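Local coordinates for protein LST4 (Kluyveromyces lactis, PDB 4ZY8) that probably takes part in amino acid uptake by helping proteins travel from the Golgi to the plasma membrane, here represented by its longin domain, at residues I14-L19 and R95-C100. Sequence-based numbering, arbitrary orientation.
Sequences IISQEL and RIAISC
Glu18 and Arg95 pair at one end of this strand contact, their side chains crossing with the carboxylate and guanidinium planes 59° apart; long, oppositely charged chains suit this partly exposed end. Glu18 OE1 accepts from Arg95 NE at 3.1 Å, a donor well above the carboxylate plane, and also from the backbone N of Arg95; both come from the same face. The NE bond is one leg of the salt bridge; the other, Arg95 NH2 to Glu18 OE2, is modelled doubtfully short at 2.4 Å. An alanine in place of Glu18 would probably leave the guanidinium without its charged mate and less fixed in its rotation, and Arg95 N without this acceptor. Glu18 N bonds Arg95 O at 2.8 Å.

Inward, Ile14 pairs with Ser99 and Ser16 with Ala97 through two backbone bonds each. On their face, a water gives a hydrogen to Ile14 O at 2.8 Å and bonds Ser16 OG and Ser99 OG, small hydroxyls suited to this buried polar spot; Ser99 OG also bonds Thr83. Small Ala97 packs against Ile54 of helix 47-55. On the other face, Gln17 CB lies 3.8 Å from Ile96 CG1, while its amide bonds the backbone of Gln138 and Leu140. Branched Ile15, Ile96 and Ile98 suit a strand and meet helix 114-134. The contact joins neighbouring antiparallel strands 12-17 and 95-103, the latter central in the five-stranded, helix-flanked sheet of a longin domain, as in DENN-family proteins.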
loop_
_atom_site.group_PDB
_atom_site.type_symbol
_atom_site.label_atom_id
_atom_site.label_comp_id
_atom_site.label_asym_id
_atom_site.label_seq_id
_atom_site.Cartn_x
_atom_site.Cartn_y
_atom_site.Cartn_z
ATOM N N ILE A 14 -4.620 2.622 1.215
ATOM C CA ILE A 14 -3.966 3.893 1.097
ATOM C C ILE A 14 -2.782 3.866 0.154
ATOM O O ILE A 14 -1.892 3.113 0.343
ATOM C CB ILE A 14 -3.476 4.351 2.456
ATOM C CG1 ILE A 14 -4.623 4.369 3.417
ATOM C CG2 ILE A 14 -2.900 5.730 2.382
ATOM C CD1 ILE A 14 -4.373 3.477 4.588
ATOM N N ILE A 15 -2.782 4.717 -0.854
ATOM C CA ILE A 15 -1.600 4.902 -1.681
ATOM C C ILE A 15 -1.035 6.251 -1.275
ATOM O O ILE A 15 -1.739 7.254 -1.333
ATOM C CB ILE A 15 -1.926 4.860 -3.183
ATOM C CG1 ILE A 15 -2.565 3.514 -3.552
ATOM C CG2 ILE A 15 -0.672 5.123 -4.015
ATOM C CD1 ILE A 15 -3.068 3.469 -4.985
ATOM N N SER A 16 0.221 6.275 -0.840
ATOM C CA SER A 16 0.836 7.523 -0.404
ATOM C C SER A 16 2.274 7.589 -0.863
ATOM O O SER A 16 2.849 6.563 -1.278
ATOM C CB SER A 16 0.759 7.665 1.115
ATOM O OG SER A 16 1.351 6.558 1.791
ATOM N N GLN A 17 2.861 8.786 -0.791
ATOM C CA GLN A 17 4.286 8.940 -1.105
ATOM C C GLN A 17 5.028 10.058 -0.345
ATOM O O GLN A 17 4.401 10.998 0.146
ATOM C CB GLN A 17 4.428 9.139 -2.616
ATOM C CG GLN A 17 3.854 10.418 -3.141
ATOM C CD GLN A 17 4.168 10.627 -4.613
ATOM O OE1 GLN A 17 3.266 10.820 -5.425
ATOM N NE2 GLN A 17 5.452 10.615 -4.959
ATOM N N GLU A 18 6.357 9.925 -0.237
ATOM C CA GLU A 18 7.221 10.966 0.335
ATOM C C GLU A 18 7.522 12.070 -0.659
ATOM O O GLU A 18 7.538 11.835 -1.866
ATOM C CB GLU A 18 8.552 10.390 0.824
ATOM C CG GLU A 18 8.492 9.512 2.065
ATOM C CD GLU A 18 9.864 8.936 2.420
ATOM O OE1 GLU A 18 10.673 8.677 1.489
ATOM O OE2 GLU A 18 10.131 8.745 3.630
ATOM N N LEU A 19 7.703 13.271 -0.160
ATOM C CA LEU A 19 8.176 14.373 -0.959
ATOM C C LEU A 19 9.418 14.808 -0.261
ATOM O O LEU A 19 9.711 14.327 0.800
ATOM C CB LEU A 19 7.190 15.516 -0.922
ATOM C CG LEU A 19 5.802 15.497 -1.527
ATOM C CD1 LEU A 19 5.319 14.135 -1.896
ATOM C CD2 LEU A 19 4.847 16.119 -0.547
ATOM N N ARG A 95 10.044 7.631 -1.404
ATOM C CA ARG A 95 9.341 6.356 -1.383
ATOM C C ARG A 95 7.854 6.497 -1.721
ATOM O O ARG A 95 7.229 7.530 -1.440
ATOM C CB ARG A 95 9.495 5.703 -0.005
ATOM C CG ARG A 95 10.911 5.239 0.303
ATOM C CD ARG A 95 11.045 4.741 1.727
ATOM N NE ARG A 95 10.756 5.795 2.685
ATOM C CZ ARG A 95 10.612 5.595 3.988
ATOM N NH1 ARG A 95 10.737 4.368 4.484
ATOM N NH2 ARG A 95 10.355 6.619 4.795
ATOM N N ILE A 96 7.321 5.481 -2.394
ATOM C CA ILE A 96 5.892 5.355 -2.614
ATOM C C ILE A 96 5.412 4.149 -1.825
ATOM O O ILE A 96 6.081 3.114 -1.805
ATOM C CB ILE A 96 5.533 5.173 -4.091
ATOM C CG1 ILE A 96 5.891 6.419 -4.895
ATOM C CG2 ILE A 96 4.056 4.871 -4.247
ATOM C CD1 ILE A 96 5.584 6.267 -6.379
ATOM N N ALA A 97 4.253 4.263 -1.191
ATOM C CA ALA A 97 3.716 3.152 -0.433
ATOM C C ALA A 97 2.307 2.766 -0.891
ATOM O O ALA A 97 1.452 3.620 -1.194
ATOM C CB ALA A 97 3.708 3.467 1.051
ATOM N N ILE A 98 2.096 1.461 -0.962
ATOM C CA ILE A 98 0.773 0.892 -1.160
ATOM C C ILE A 98 0.447 0.125 0.109
ATOM O O ILE A 98 1.069 -0.908 0.383
ATOM C CB ILE A 98 0.721 -0.034 -2.385
ATOM C CG1 ILE A 98 1.218 0.718 -3.622
ATOM C CG2 ILE A 98 -0.698 -0.596 -2.572
ATOM C CD1 ILE A 98 1.344 -0.116 -4.821
ATOM N N SER A 99 -0.483 0.646 0.908
ATOM C CA SER A 99 -0.764 0.067 2.228
ATOM C C SER A 99 -2.215 -0.357 2.378
ATOM O O SER A 99 -3.130 0.338 1.930
ATOM C CB SER A 99 -0.434 1.065 3.352
ATOM O OG SER A 99 0.891 1.553 3.287
ATOM N N CYS A 100 -2.442 -1.436 3.105
ATOM C CA CYS A 100 -3.790 -1.931 3.253
ATOM C C CYS A 100 -4.085 -2.342 4.693
ATOM O O CYS A 100 -3.293 -3.054 5.308
ATOM C CB CYS A 100 -4.022 -3.107 2.300
ATOM S SG CYS A 100 -5.749 -3.700 2.250
HETATM O O HOH W 1 0.308 3.871 1.925
#